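Local coordinates for protein phosphoribosylglycinamide synthetase (Anaerococcus prevotii, PDB 4DIM) that probably acts as an ATP-dependent ligase of the ATP-grasp type, binding ATP and a metal ion, at residues I57-V63 with V85-I90; C78-I84 with T277-A282; Q199-N205 with L255-N261. All coordinates share one frame; numbering follows the deposited sequence.

Contact 1: I57-V63 with V85-I90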
ATOM      1  N   ILE A  57     -16.163   5.141  -6.445  1.00 91.90           N
ATOM      2  CA  ILE A  57     -15.618   3.805  -6.214  1.00 89.40           C
ATOM      3  C   ILE A  57     -15.582   3.417  -4.711  1.00 93.94           C
ATOM      4  O   ILE A  57     -15.453   2.237  -4.375  1.00 92.29           O
ATOM      5  CB  ILE A  57     -14.221   3.657  -6.864  1.00 89.73           C
ATOM      6  CG1 ILE A  57     -13.101   4.467  -6.109  1.00 88.25           C
ATOM      7  CG2 ILE A  57     -14.300   3.980  -8.387  1.00 89.09           C
ATOM      8  CD1 ILE A  57     -11.674   4.190  -6.647  1.00 81.11           C
ATOM      9  N   SER A  58     -15.720   4.396  -3.824  1.00 91.23           N
ATOM     10  CA  SER A  58     -15.786   4.155  -2.392  1.00 90.37           C
ATOM     11  C   SER A  58     -17.206   3.740  -1.954  1.00 94.13           C
ATOM     12  O   SER A  58     -17.414   3.440  -0.776  1.00 95.05           O
ATOM     13  CB  SER A  58     -15.366   5.424  -1.652  1.00 93.40           C
ATOM     14  OG  SER A  58     -16.341   6.436  -1.828  1.00 98.73           O
ATOM     15  N   ASN A  59     -18.171   3.743  -2.883  1.00 89.73           N
ATOM     16  CA  ASN A  59     -19.546   3.417  -2.610  1.00 92.35           C
ATOM     17  C   ASN A  59     -19.821   2.053  -3.213  1.00 96.91           C
ATOM     18  O   ASN A  59     -20.166   1.963  -4.387  1.00 96.32           O
ATOM     19  CB  ASN A  59     -20.414   4.522  -3.191  1.00 94.83           C
ATOM     20  CG  ASN A  59     -21.856   4.507  -2.778  1.00113.44           C
ATOM     21  OD1 ASN A  59     -22.323   3.603  -2.075  1.00 99.77           O
ATOM     22  ND2 ASN A  59     -22.588   5.543  -3.199  1.00112.14           N
ATOM     23  N   PRO A  60     -19.639   0.956  -2.441  1.00 96.26           N
ATOM     24  CA  PRO A  60     -19.811  -0.382  -3.026  1.00 97.22           C
ATOM     25  C   PRO A  60     -21.189  -0.627  -3.589  1.00105.50           C
ATOM     26  O   PRO A  60     -21.287  -1.377  -4.558  1.00105.60           O
ATOM     27  CB  PRO A  60     -19.501  -1.341  -1.861  1.00 98.08           C
ATOM     28  CG  PRO A  60     -19.566  -0.555  -0.662  1.00102.29           C
ATOM     29  CD  PRO A  60     -19.192   0.849  -1.036  1.00 97.16           C
ATOM     30  N   ASP A  61     -22.232   0.001  -3.000  1.00105.96           N
ATOM     31  CA  ASP A  61     -23.620  -0.149  -3.469  1.00109.89           C
ATOM     32  C   ASP A  61     -23.831   0.533  -4.837  1.00110.81           C
ATOM     33  O   ASP A  61     -24.400  -0.087  -5.729  1.00112.08           O
ATOM     34  CB  ASP A  61     -24.624   0.393  -2.436  1.00115.17           C
ATOM     35  CG  ASP A  61     -25.001  -0.630  -1.376  1.00130.13           C
ATOM     36  OD1 ASP A  61     -24.322  -0.673  -0.324  1.00130.20           O
ATOM     37  OD2 ASP A  61     -25.904  -1.457  -1.642  1.00138.17           O
ATOM     38  N   GLU A  62     -23.356   1.774  -5.009  1.00104.07           N
ATOM     39  CA  GLU A  62     -23.453   2.480  -6.297  1.00103.87           C
ATOM     40  C   GLU A  62     -22.718   1.727  -7.386  1.00106.99           C
ATOM     41  O   GLU A  62     -23.222   1.571  -8.485  1.00107.66           O
ATOM     42  CB  GLU A  62     -22.855   3.886  -6.184  1.00103.58           C
ATOM     43  CG  GLU A  62     -23.062   4.764  -7.408  1.00114.79           C
ATOM     44  CD  GLU A  62     -21.997   5.829  -7.549  1.00129.72           C
ATOM     45  OE1 GLU A  62     -20.960   5.540  -8.187  1.00130.39           O
ATOM     46  OE2 GLU A  62     -22.166   6.927  -6.969  1.00114.15           O
ATOM     47  N   VAL A  63     -21.508   1.280  -7.069  1.00102.71           N
ATOM     48  CA  VAL A  63     -20.642   0.572  -7.994  1.00100.33           C
ATOM     49  C   VAL A  63     -21.289  -0.704  -8.492  1.00104.37           C
ATOM     50  O   VAL A  63     -21.240  -0.948  -9.688  1.00104.44           O
ATOM     51  CB  VAL A  63     -19.281   0.300  -7.328  1.00101.18           C
ATOM     52  CG1 VAL A  63     -18.492  -0.778  -8.067  1.00100.36           C
ATOM     53  CG2 VAL A  63     -18.478   1.589  -7.258  1.00 99.22           C
ATOM     54  N   VAL A  85     -13.235  -2.357  -1.290  1.00 85.30           N
ATOM     55  CA  VAL A  85     -14.463  -3.062  -0.932  1.00 87.07           C
ATOM     56  C   VAL A  85     -15.346  -3.170  -2.167  1.00 92.06           C
ATOM     57  O   VAL A  85     -15.806  -4.255  -2.487  1.00 92.74           O
ATOM     58  CB  VAL A  85     -15.177  -2.352   0.223  1.00 91.75           C
ATOM     59  CG1 VAL A  85     -16.583  -2.922   0.428  1.00 94.44           C
ATOM     60  CG2 VAL A  85     -14.337  -2.479   1.489  1.00 90.44           C
ATOM     61  N   SER A  86     -15.561  -2.049  -2.872  1.00 90.22           N
ATOM     62  CA  SER A  86     -16.370  -2.012  -4.095  1.00 91.10           C
ATOM     63  C   SER A  86     -15.851  -3.048  -5.077  1.00 94.18           C
ATOM     64  O   SER A  86     -16.654  -3.830  -5.558  1.00 96.68           O
ATOM     65  CB  SER A  86     -16.360  -0.615  -4.697  1.00 94.02           C
ATOM     66  OG  SER A  86     -16.416   0.343  -3.654  1.00 99.21           O
ATOM     67  N   LEU A  87     -14.522  -3.185  -5.246  1.00 88.76           N
ATOM     68  CA  LEU A  87     -13.986  -4.260  -6.099  1.00 89.84           C
ATOM     69  C   LEU A  87     -14.449  -5.647  -5.628  1.00 98.70           C
ATOM     70  O   LEU A  87     -14.883  -6.476  -6.431  1.00102.66           O
ATOM     71  CB  LEU A  87     -12.474  -4.242  -6.079  1.00 87.24           C
ATOM     72  CG  LEU A  87     -11.758  -5.395  -6.780  1.00 91.13           C
ATOM     73  CD1 LEU A  87     -12.197  -5.535  -8.223  1.00 92.47           C
ATOM     74  CD2 LEU A  87     -10.280  -5.146  -6.751  1.00 92.22           C
ATOM     75  N   ALA A  88     -14.322  -5.898  -4.325  1.00 92.77           N
ATOM     76  CA  ALA A  88     -14.713  -7.151  -3.710  1.00 92.81           C
ATOM     77  C   ALA A  88     -16.199  -7.486  -4.010  1.00101.06           C
ATOM     78  O   ALA A  88     -16.501  -8.631  -4.386  1.00102.21           O
ATOM     79  CB  ALA A  88     -14.463  -7.084  -2.212  1.00 92.41           C
ATOM     80  N   ARG A  89     -17.104  -6.474  -3.935  1.00 98.38           N
ATOM     81  CA  ARG A  89     -18.509  -6.694  -4.263  1.00101.50           C
ATOM     82  C   ARG A  89     -18.674  -6.979  -5.760  1.00107.32           C
ATOM     83  O   ARG A  89     -19.394  -7.930  -6.116  1.00111.33           O
ATOM     84  CB  ARG A  89     -19.417  -5.526  -3.853  1.00101.07           C
ATOM     85  CG  ARG A  89     -20.882  -6.021  -3.658  1.00109.13           C
ATOM     86  CD  ARG A  89     -21.797  -4.997  -3.014  1.00114.27           C
ATOM     87  NE  ARG A  89     -21.555  -4.888  -1.577  1.00115.66           N
ATOM     88  CZ  ARG A  89     -22.137  -4.007  -0.766  1.00137.65           C
ATOM     89  NH1 ARG A  89     -23.018  -3.131  -1.242  1.00130.07           N
ATOM     90  NH2 ARG A  89     -21.838  -3.989   0.531  1.00122.18           N
ATOM     91  N   ILE A  90     -17.992  -6.193  -6.634  1.00100.11           N
ATOM     92  CA  ILE A  90     -18.013  -6.432  -8.099  1.00100.71           C
ATOM     93  C   ILE A  90     -17.704  -7.923  -8.359  1.00104.17           C
ATOM     94  O   ILE A  90     -18.458  -8.601  -9.034  1.00106.59           O
ATOM     95  CB  ILE A  90     -16.999  -5.511  -8.877  1.00101.06           C
ATOM     96  CG1 ILE A  90     -17.473  -4.086  -8.918  1.00101.31           C
ATOM     97  CG2 ILE A  90     -16.757  -6.012 -10.317  1.00102.94           C
ATOM     98  CD1 ILE A  90     -16.371  -3.133  -9.156  1.00102.84           C
TER
HETATM   99  O   HOH W   1     -14.537   0.634  -1.617  1.00 75.14           O

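Contact 2: C78-I84 with T277-A282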
ATOM      1  N   CYS A  78      -5.659  -0.711  -7.617  1.00 95.32           N
ATOM      2  CA  CYS A  78      -4.263  -0.779  -7.286  1.00 95.00           C
ATOM      3  C   CYS A  78      -3.863   0.509  -6.610  1.00 96.71           C
ATOM      4  O   CYS A  78      -4.545   1.520  -6.760  1.00 96.11           O
ATOM      5  CB  CYS A  78      -3.442  -1.080  -8.555  1.00 97.17           C
ATOM      6  SG  CYS A  78      -2.594   0.343  -9.313  1.00102.83           S
ATOM      7  N   CYS A  79      -2.869   0.409  -5.721  1.00 93.34           N
ATOM      8  CA  CYS A  79      -2.179   1.492  -5.040  1.00 93.40           C
ATOM      9  C   CYS A  79      -3.015   2.294  -4.040  1.00 96.57           C
ATOM     10  O   CYS A  79      -2.444   3.169  -3.400  1.00 97.33           O
ATOM     11  CB  CYS A  79      -1.529   2.401  -6.081  1.00 95.64           C
ATOM     12  SG  CYS A  79      -0.271   1.544  -7.104  1.00100.63           S
ATOM     13  N   LEU A  80      -4.313   1.975  -3.822  1.00 92.42           N
ATOM     14  CA  LEU A  80      -5.167   2.726  -2.873  1.00 91.30           C
ATOM     15  C   LEU A  80      -6.341   1.850  -2.374  1.00 88.86           C
ATOM     16  O   LEU A  80      -6.828   0.987  -3.115  1.00 87.37           O
ATOM     17  CB  LEU A  80      -5.696   3.997  -3.590  1.00 93.47           C
ATOM     18  CG  LEU A  80      -5.591   5.369  -2.864  1.00101.96           C
ATOM     19  CD1 LEU A  80      -4.153   5.713  -2.385  1.00102.01           C
ATOM     20  CD2 LEU A  80      -6.035   6.497  -3.802  1.00106.47           C
ATOM     21  N   ASP A  81      -6.816   2.106  -1.141  1.00 82.75           N
ATOM     22  CA  ASP A  81      -7.937   1.356  -0.546  1.00 82.36           C
ATOM     23  C   ASP A  81      -9.296   1.936  -0.865  1.00 85.32           C
ATOM     24  O   ASP A  81     -10.275   1.299  -0.498  1.00 87.24           O
ATOM     25  CB  ASP A  81      -7.814   1.297   1.001  1.00 84.84           C
ATOM     26  CG  ASP A  81      -6.685   0.433   1.515  1.00 92.07           C
ATOM     27  OD1 ASP A  81      -6.400  -0.612   0.882  1.00 89.73           O
ATOM     28  OD2 ASP A  81      -6.017   0.847   2.497  1.00100.78           O
ATOM     29  N   THR A  82      -9.381   3.137  -1.476  1.00 81.49           N
ATOM     30  CA  THR A  82     -10.628   3.841  -1.790  1.00 83.53           C
ATOM     31  C   THR A  82     -11.703   2.892  -2.355  1.00 89.50           C
ATOM     32  O   THR A  82     -12.762   2.790  -1.741  1.00 92.65           O
ATOM     33  CB  THR A  82     -10.375   5.008  -2.756  1.00 96.29           C
ATOM     34  OG1 THR A  82      -9.216   5.738  -2.326  1.00 98.90           O
ATOM     35  CG2 THR A  82     -11.561   5.960  -2.833  1.00100.56           C
ATOM     36  N   GLY A  83     -11.364   2.111  -3.381  1.00 83.21           N
ATOM     37  CA  GLY A  83     -12.288   1.176  -4.015  1.00 84.24           C
ATOM     38  C   GLY A  83     -12.031  -0.306  -3.838  1.00 86.90           C
ATOM     39  O   GLY A  83     -12.400  -1.099  -4.709  1.00 87.16           O
ATOM     40  N   ILE A  84     -11.500  -0.701  -2.680  1.00 83.29           N
ATOM     41  CA  ILE A  84     -11.109  -2.081  -2.410  1.00 82.76           C
ATOM     42  C   ILE A  84     -12.297  -2.931  -2.008  1.00 86.32           C
ATOM     43  O   ILE A  84     -12.369  -4.107  -2.359  1.00 86.14           O
ATOM     44  CB  ILE A  84      -9.961  -2.138  -1.349  1.00 86.67           C
ATOM     45  CG1 ILE A  84      -9.274  -3.532  -1.324  1.00 86.26           C
ATOM     46  CG2 ILE A  84     -10.458  -1.774   0.088  1.00 92.01           C
ATOM     47  CD1 ILE A  84      -8.894  -4.079  -2.663  1.00 92.92           C
ATOM     48  N   THR A 277      -3.756  -5.211   3.284  1.00 78.89           N
ATOM     49  CA  THR A 277      -4.840  -4.936   2.325  1.00 78.19           C
ATOM     50  C   THR A 277      -4.656  -5.828   1.065  1.00 80.09           C
ATOM     51  O   THR A 277      -3.540  -6.086   0.669  1.00 80.92           O
ATOM     52  CB  THR A 277      -4.935  -3.429   2.049  1.00 81.64           C
ATOM     53  OG1 THR A 277      -5.789  -3.163   0.951  1.00 87.63           O
ATOM     54  CG2 THR A 277      -3.639  -2.794   1.774  1.00 81.77           C
ATOM     55  N   GLY A 278      -5.748  -6.280   0.450  1.00 76.54           N
ATOM     56  CA  GLY A 278      -5.705  -7.106  -0.753  1.00 76.38           C
ATOM     57  C   GLY A 278      -5.535  -6.345  -2.054  1.00 81.68           C
ATOM     58  O   GLY A 278      -6.258  -6.591  -3.015  1.00 84.54           O
ATOM     59  N   ARG A 279      -4.571  -5.422  -2.106  1.00 76.92           N
ATOM     60  CA  ARG A 279      -4.166  -4.734  -3.323  1.00 75.61           C
ATOM     61  C   ARG A 279      -2.643  -4.343  -3.222  1.00 77.52           C
ATOM     62  O   ARG A 279      -2.021  -4.378  -2.153  1.00 74.09           O
ATOM     63  CB  ARG A 279      -5.071  -3.546  -3.669  1.00 76.42           C
ATOM     64  CG  ARG A 279      -5.330  -2.537  -2.567  1.00 85.04           C
ATOM     65  CD  ARG A 279      -4.232  -1.527  -2.470  1.00 78.59           C
ATOM     66  NE  ARG A 279      -4.301  -0.765  -1.221  1.00 87.07           N
ATOM     67  CZ  ARG A 279      -3.322   0.006  -0.751  1.00 89.57           C
ATOM     68  NH1 ARG A 279      -3.472   0.657   0.387  1.00 85.38           N
ATOM     69  NH2 ARG A 279      -2.186   0.123  -1.410  1.00 75.46           N
ATOM     70  N   VAL A 280      -2.064  -4.041  -4.368  1.00 73.11           N
ATOM     71  CA  VAL A 280      -0.667  -3.677  -4.459  1.00 70.53           C
ATOM     72  C   VAL A 280      -0.410  -2.341  -3.800  1.00 72.56           C
ATOM     73  O   VAL A 280      -1.206  -1.439  -3.911  1.00 71.10           O
ATOM     74  CB  VAL A 280      -0.202  -3.670  -5.939  1.00 74.11           C
ATOM     75  CG1 VAL A 280      -0.805  -2.493  -6.719  1.00 71.91           C
ATOM     76  CG2 VAL A 280       1.316  -3.673  -6.029  1.00 73.70           C
ATOM     77  N   GLY A 281       0.759  -2.195  -3.204  1.00 70.98           N
ATOM     78  CA  GLY A 281       1.143  -0.963  -2.536  1.00 70.26           C
ATOM     79  C   GLY A 281       1.409   0.184  -3.469  1.00 75.42           C
ATOM     80  O   GLY A 281       1.569  -0.007  -4.665  1.00 75.26           O
ATOM     81  N   ALA A 282       1.419   1.400  -2.930  1.00 75.19           N
ATOM     82  CA  ALA A 282       1.646   2.597  -3.747  1.00 74.25           C
ATOM     83  C   ALA A 282       3.098   2.947  -3.745  1.00 78.30           C
ATOM     84  O   ALA A 282       3.901   2.157  -3.290  1.00 78.93           O
ATOM     85  CB  ALA A 282       0.833   3.751  -3.203  1.00 74.92           C
TER

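Contact 3: Q199-N205 with L255-N261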
ATOM      1  N   GLN A 199       5.360  -6.957   0.257  1.00 66.79           N
ATOM      2  CA  GLN A 199       4.452  -7.207  -0.847  1.00 64.51           C
ATOM      3  C   GLN A 199       4.267  -8.687  -0.966  1.00 66.35           C
ATOM      4  O   GLN A 199       5.189  -9.450  -0.691  1.00 67.21           O
ATOM      5  CB  GLN A 199       4.971  -6.665  -2.205  1.00 65.32           C
ATOM      6  CG  GLN A 199       5.158  -5.161  -2.329  1.00 66.97           C
ATOM      7  CD  GLN A 199       3.931  -4.322  -2.072  1.00 76.64           C
ATOM      8  OE1 GLN A 199       3.047  -4.207  -2.915  1.00 74.91           O
ATOM      9  NE2 GLN A 199       3.830  -3.738  -0.892  1.00 71.23           N
ATOM     10  N   ALA A 200       3.113  -9.103  -1.404  1.00 62.30           N
ATOM     11  CA  ALA A 200       2.862 -10.505  -1.633  1.00 63.93           C
ATOM     12  C   ALA A 200       1.827 -10.634  -2.720  1.00 72.59           C
ATOM     13  O   ALA A 200       1.313  -9.637  -3.220  1.00 71.66           O
ATOM     14  CB  ALA A 200       2.443 -11.223  -0.357  1.00 63.64           C
ATOM     15  N   PHE A 201       1.634 -11.842  -3.180  1.00 72.90           N
ATOM     16  CA  PHE A 201       0.691 -12.098  -4.249  1.00 74.88           C
ATOM     17  C   PHE A 201       0.117 -13.471  -3.997  1.00 80.79           C
ATOM     18  O   PHE A 201       0.891 -14.403  -3.798  1.00 80.12           O
ATOM     19  CB  PHE A 201       1.419 -12.007  -5.598  1.00 76.71           C
ATOM     20  CG  PHE A 201       0.533 -12.022  -6.809  1.00 80.41           C
ATOM     21  CD1 PHE A 201       0.179 -10.841  -7.446  1.00 83.12           C
ATOM     22  CD2 PHE A 201       0.129 -13.217  -7.373  1.00 85.59           C
ATOM     23  CE1 PHE A 201      -0.585 -10.859  -8.606  1.00 85.24           C
ATOM     24  CE2 PHE A 201      -0.662 -13.231  -8.513  1.00 89.75           C
ATOM     25  CZ  PHE A 201      -0.992 -12.053  -9.132  1.00 87.33           C
ATOM     26  N   VAL A 202      -1.217 -13.581  -3.930  1.00 78.74           N
ATOM     27  CA  VAL A 202      -1.901 -14.852  -3.706  1.00 80.26           C
ATOM     28  C   VAL A 202      -2.781 -15.221  -4.963  1.00 82.57           C
ATOM     29  O   VAL A 202      -3.530 -14.410  -5.461  1.00 79.39           O
ATOM     30  CB  VAL A 202      -2.675 -14.870  -2.351  1.00 83.94           C
ATOM     31  CG1 VAL A 202      -3.663 -13.727  -2.218  1.00 83.73           C
ATOM     32  CG2 VAL A 202      -3.353 -16.219  -2.108  1.00 87.06           C
ATOM     33  N   TYR A 203      -2.640 -16.451  -5.471  1.00 83.37           N
ATOM     34  CA  TYR A 203      -3.401 -16.951  -6.645  1.00 86.49           C
ATOM     35  C   TYR A 203      -3.809 -18.398  -6.435  1.00 91.77           C
ATOM     36  O   TYR A 203      -2.943 -19.257  -6.275  1.00 91.92           O
ATOM     37  CB  TYR A 203      -2.532 -16.840  -7.899  1.00 87.04           C
ATOM     38  CG  TYR A 203      -3.122 -17.495  -9.126  1.00 90.22           C
ATOM     39  CD1 TYR A 203      -4.286 -17.011  -9.702  1.00 93.58           C
ATOM     40  CD2 TYR A 203      -2.447 -18.519  -9.786  1.00 91.52           C
ATOM     41  CE1 TYR A 203      -4.795 -17.564 -10.875  1.00 97.18           C
ATOM     42  CE2 TYR A 203      -2.935 -19.062 -10.970  1.00 94.20           C
ATOM     43  CZ  TYR A 203      -4.124 -18.600 -11.496  1.00 99.23           C
ATOM     44  OH  TYR A 203      -4.612 -19.091 -12.678  1.00102.95           O
ATOM     45  N   LYS A 204      -5.109 -18.672  -6.438  1.00 90.33           N
ATOM     46  CA  LYS A 204      -5.658 -20.017  -6.209  1.00 93.51           C
ATOM     47  C   LYS A 204      -5.123 -20.576  -4.879  1.00 99.85           C
ATOM     48  O   LYS A 204      -4.733 -21.739  -4.779  1.00102.63           O
ATOM     49  CB  LYS A 204      -5.363 -20.960  -7.384  1.00 96.06           C
ATOM     50  CG  LYS A 204      -6.009 -20.525  -8.687  1.00 99.70           C
ATOM     51  CD  LYS A 204      -5.526 -21.419  -9.828  1.00106.92           C
ATOM     52  CE  LYS A 204      -6.373 -21.315 -11.075  1.00118.64           C
ATOM     53  NZ  LYS A 204      -7.508 -22.267 -11.043  1.00137.19           N
ATOM     54  N   ASN A 205      -5.050 -19.690  -3.883  1.00 95.82           N
ATOM     55  CA  ASN A 205      -4.661 -19.933  -2.496  1.00 95.68           C
ATOM     56  C   ASN A 205      -3.155 -20.280  -2.304  1.00 99.88           C
ATOM     57  O   ASN A 205      -2.758 -20.602  -1.184  1.00 99.94           O
ATOM     58  CB  ASN A 205      -5.594 -20.983  -1.858  1.00 95.17           C
ATOM     59  CG  ASN A 205      -7.004 -20.424  -1.656  1.00124.88           C
ATOM     60  OD1 ASN A 205      -7.194 -19.286  -1.192  1.00121.12           O
ATOM     61  ND2 ASN A 205      -8.034 -21.178  -2.014  1.00122.73           N
ATOM     62  N   LEU A 255      -7.729 -14.015   2.154  1.00 86.43           N
ATOM     63  CA  LEU A 255      -7.437 -13.275   0.947  1.00 85.97           C
ATOM     64  C   LEU A 255      -7.084 -14.213  -0.184  1.00 90.17           C
ATOM     65  O   LEU A 255      -6.384 -15.190   0.053  1.00 92.31           O
ATOM     66  CB  LEU A 255      -6.290 -12.287   1.141  1.00 84.58           C
ATOM     67  CG  LEU A 255      -6.619 -10.978   1.820  1.00 90.81           C
ATOM     68  CD1 LEU A 255      -6.606 -11.150   3.292  1.00 93.69           C
ATOM     69  CD2 LEU A 255      -5.587  -9.946   1.503  1.00 93.80           C
ATOM     70  N   ASN A 256      -7.518 -13.908  -1.420  1.00 85.38           N
ATOM     71  CA  ASN A 256      -7.146 -14.717  -2.567  1.00 86.18           C
ATOM     72  C   ASN A 256      -7.256 -13.934  -3.873  1.00 89.20           C
ATOM     73  O   ASN A 256      -7.952 -12.927  -3.939  1.00 87.91           O
ATOM     74  CB  ASN A 256      -8.019 -15.966  -2.620  1.00 90.64           C
ATOM     75  CG  ASN A 256      -7.529 -17.032  -3.555  1.00101.77           C
ATOM     76  OD1 ASN A 256      -6.332 -17.139  -3.825  1.00100.35           O
ATOM     77  ND2 ASN A 256      -8.444 -17.801  -4.127  1.00 89.18           N
ATOM     78  N   ASN A 257      -6.518 -14.377  -4.896  1.00 86.67           N
ATOM     79  CA  ASN A 257      -6.558 -13.837  -6.252  1.00 86.51           C
ATOM     80  C   ASN A 257      -6.411 -12.313  -6.230  1.00 87.11           C
ATOM     81  O   ASN A 257      -7.149 -11.552  -6.883  1.00 86.75           O
ATOM     82  CB  ASN A 257      -7.843 -14.250  -6.945  1.00 91.21           C
ATOM     83  CG  ASN A 257      -8.050 -15.757  -7.065  1.00103.07           C
ATOM     84  OD1 ASN A 257      -7.103 -16.534  -7.140  1.00 92.33           O
ATOM     85  ND2 ASN A 257      -9.300 -16.199  -7.165  1.00 99.30           N
ATOM     86  N   CYS A 258      -5.422 -11.894  -5.463  1.00 79.85           N
ATOM     87  CA  CYS A 258      -5.108 -10.503  -5.264  1.00 76.69           C
ATOM     88  C   CYS A 258      -3.665 -10.338  -4.936  1.00 75.90           C
ATOM     89  O   CYS A 258      -3.027 -11.248  -4.414  1.00 69.75           O
ATOM     90  CB  CYS A 258      -5.979  -9.902  -4.157  1.00 77.40           C
ATOM     91  SG  CYS A 258      -5.722 -10.625  -2.511  1.00 81.69           S
ATOM     92  N   ALA A 259      -3.160  -9.118  -5.227  1.00 75.33           N
ATOM     93  CA  ALA A 259      -1.833  -8.667  -4.810  1.00 72.77           C
ATOM     94  C   ALA A 259      -2.054  -8.160  -3.403  1.00 75.29           C
ATOM     95  O   ALA A 259      -3.170  -7.763  -3.087  1.00 77.37           O
ATOM     96  CB  ALA A 259      -1.329  -7.582  -5.749  1.00 72.63           C
ATOM     97  N   VAL A 260      -1.081  -8.254  -2.547  1.00 71.12           N
ATOM     98  CA  VAL A 260      -1.214  -7.868  -1.130  1.00 70.76           C
ATOM     99  C   VAL A 260      -0.117  -6.901  -0.711  1.00 73.66           C
ATOM    100  O   VAL A 260       1.040  -6.993  -1.131  1.00 72.40           O
ATOM    101  CB  VAL A 260      -1.175  -9.153  -0.240  1.00 75.69           C
ATOM    102  CG1 VAL A 260      -1.212  -8.827   1.258  1.00 73.58           C
ATOM    103  CG2 VAL A 260      -2.296 -10.132  -0.637  1.00 77.54           C
ATOM    104  N   ASN A 261      -0.512  -5.985   0.145  1.00 72.34           N
ATOM    105  CA  ASN A 261       0.310  -4.922   0.698  1.00 71.30           C
ATOM    106  C   ASN A 261       0.220  -4.997   2.191  1.00 73.47           C
ATOM    107  O   ASN A 261      -0.885  -5.051   2.696  1.00 73.65           O
ATOM    108  CB  ASN A 261      -0.192  -3.560   0.201  1.00 71.16           C
ATOM    109  CG  ASN A 261       0.612  -2.412   0.751  1.00 81.55           C
ATOM    110  OD1 ASN A 261       1.776  -2.240   0.417  1.00 70.03           O
ATOM    111  ND2 ASN A 261       0.090  -1.726   1.727  1.00 76.44           N
TER

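Contact 1: I57-V63 with V85-I90
Pro60 and Val63, on the first turn of helix 60-66, pack against Val85, Ser86, Arg89 and Ile90 of helix 84-94, and the backbones come as near as 4.0 Å between Pro60 CA and Ser86 CA. The apolar part has two patches. At one, Pro60 CG lies 4.0 Å from Val85 CG1; at the other, Val63 CG1 meets the tip of Ile90, CD1, at 3.4 Å, the two side chains crossing at about a right angle. Val63 CG2 turns to Ser86 CB. Both helices belong to the Rossmann-like N-terminal domain, where helix 60-66 lies on the connection between parallel strands 51-54 and 74-76, and Ser86 and Ile90 also touch strand 9-13. The charged part belongs to Arg89. Its chain runs extended and then bends at chi3 (-76°), bringing the guanidinium under Pro60, with CB 3.9 Å above the plane, over its centre. At the edge NH1 reaches Asp61 OD1 at 2.9 Å, a salt bridge whose hydrogen bond is weak, with carboxylate and guanidinium planes 81° apart; NH2 has a second carboxylate, Glu101. A water accepts from Ser86 N at 3.1 Å; its weak bond to Ile57 O is doubtful, because that carbonyl is modelled too close to Ser86 OG.

Contact 2: C78-I84 with T277-A282
Arg279 is the bump here, and the bend of the chain at Cys79-Asp81 is the hollow that takes it. Turned at chi2 (84°), the side chain slides in with Leu80 N 3.4 Å above one face of the guanidinium and Thr277 CG2 against the opposite face, both toward the rim. Asp81 closes the edge: NE, with the acceptor in the guanidinium plane, gives its hydrogen to OD1 at 3.0 Å from above the carboxylate plane, while NH1 makes weaker bonds to both carboxylate oxygens. Thr277 OG1 donates to the same Asp81 OD1 at 2.6 Å, on the syn side, tilted 24° from the carboxylate plane. At the far end Arg279 NH2 bonds Val280 O at 3.1 Å, a carbonyl that Cys79 N also meets weakly. Putting a methionine in place of Arg279 would probably leave the Asp81 carboxylate without its counter-charge, held across the contact by Thr277 alone. Smaller apolar contacts complete the fit: Ile84 CD1 rests beside Arg279 CG, Cys78 CB abuts Val280 CG1 at 3.5 Å, and Cys79 CB faces Ala282 CB at 4.0 Å. The contact thus joins the loop between strand 74-76 and helix 84-94 to the one between strand 270-277 and helix 285-293, with helix 297-305 touching Val280.

Contact 3: Q199-N205 with L255-N261
This is an antiparallel strand pairing, Gln199-Tyr203 against Cys258-Asn261, between neighbouring strands of the large sheet in the ATP-grasp region, and it ends in a G1 beta bulge beside the turn that joins strands 194-203 and 206-219. The short strand axes approach to 4.5 Å. Ala200 and Val260 form one hydrogen-bonded pair, with Val260 N to Ala200 O at 2.8 Å; Val202 and Cys258 form the next, and Asn257 joins Cys258 opposite Val202 to make the bulge. On the face carrying Val202, the valine holds CG1 in the crowded position between backbone N and carbonyl carbon (chi1 55°), which turns this methyl to Cys258 SG at 3.7 Å and Val260 CG2 at 4.2 Å. On the other face Phe201 CD1 touches Ala259 CB at 4.0 Å, and helix 297-305 covers both residues. There Gln199 NE2 also donates to a lone pair of Asn261 OD1 at 2.9 Å, in the carbonyl plane. Past the bulge two asparagine side chains grip the turn: Lys204 N points almost straight at Asn257 OD1 (3.0 Å, N-H...O 173°), whereas Asn205 N reaches Asn256 OD1 at 2.9 Å from above its carbonyl plane. Side-chain oxygens, rather than backbone carbonyls, thus take the N-H groups of Lys204 and Asn205, which probably steadies the turn where regular pairing has stopped.

In the fold
Contact 2 is the middle piece. Its centre is about 13 Å from that of contact 1 and about 12 Å from that of contact 3, while contacts 1 and 3 do not touch, their nearest atoms about 7 Å apart. Toward contact 1 the join is packing: Ile57 CD1 lies 3.9 Å from Gly83 N, just ahead of helix 84-94. Toward contact 3 it is polar, with probable hydrogen bonds from Thr277 N to Asn261 O (2.9 Å) and from Gly281 N to Gln199 OE1 (3.1 Å). The series therefore runs from the N-terminal helices through two loops into the large ATP-grasp sheet. The side chain of Cys79 comes near, without touching, what is possibly a Rossmann-type glycine-rich loop.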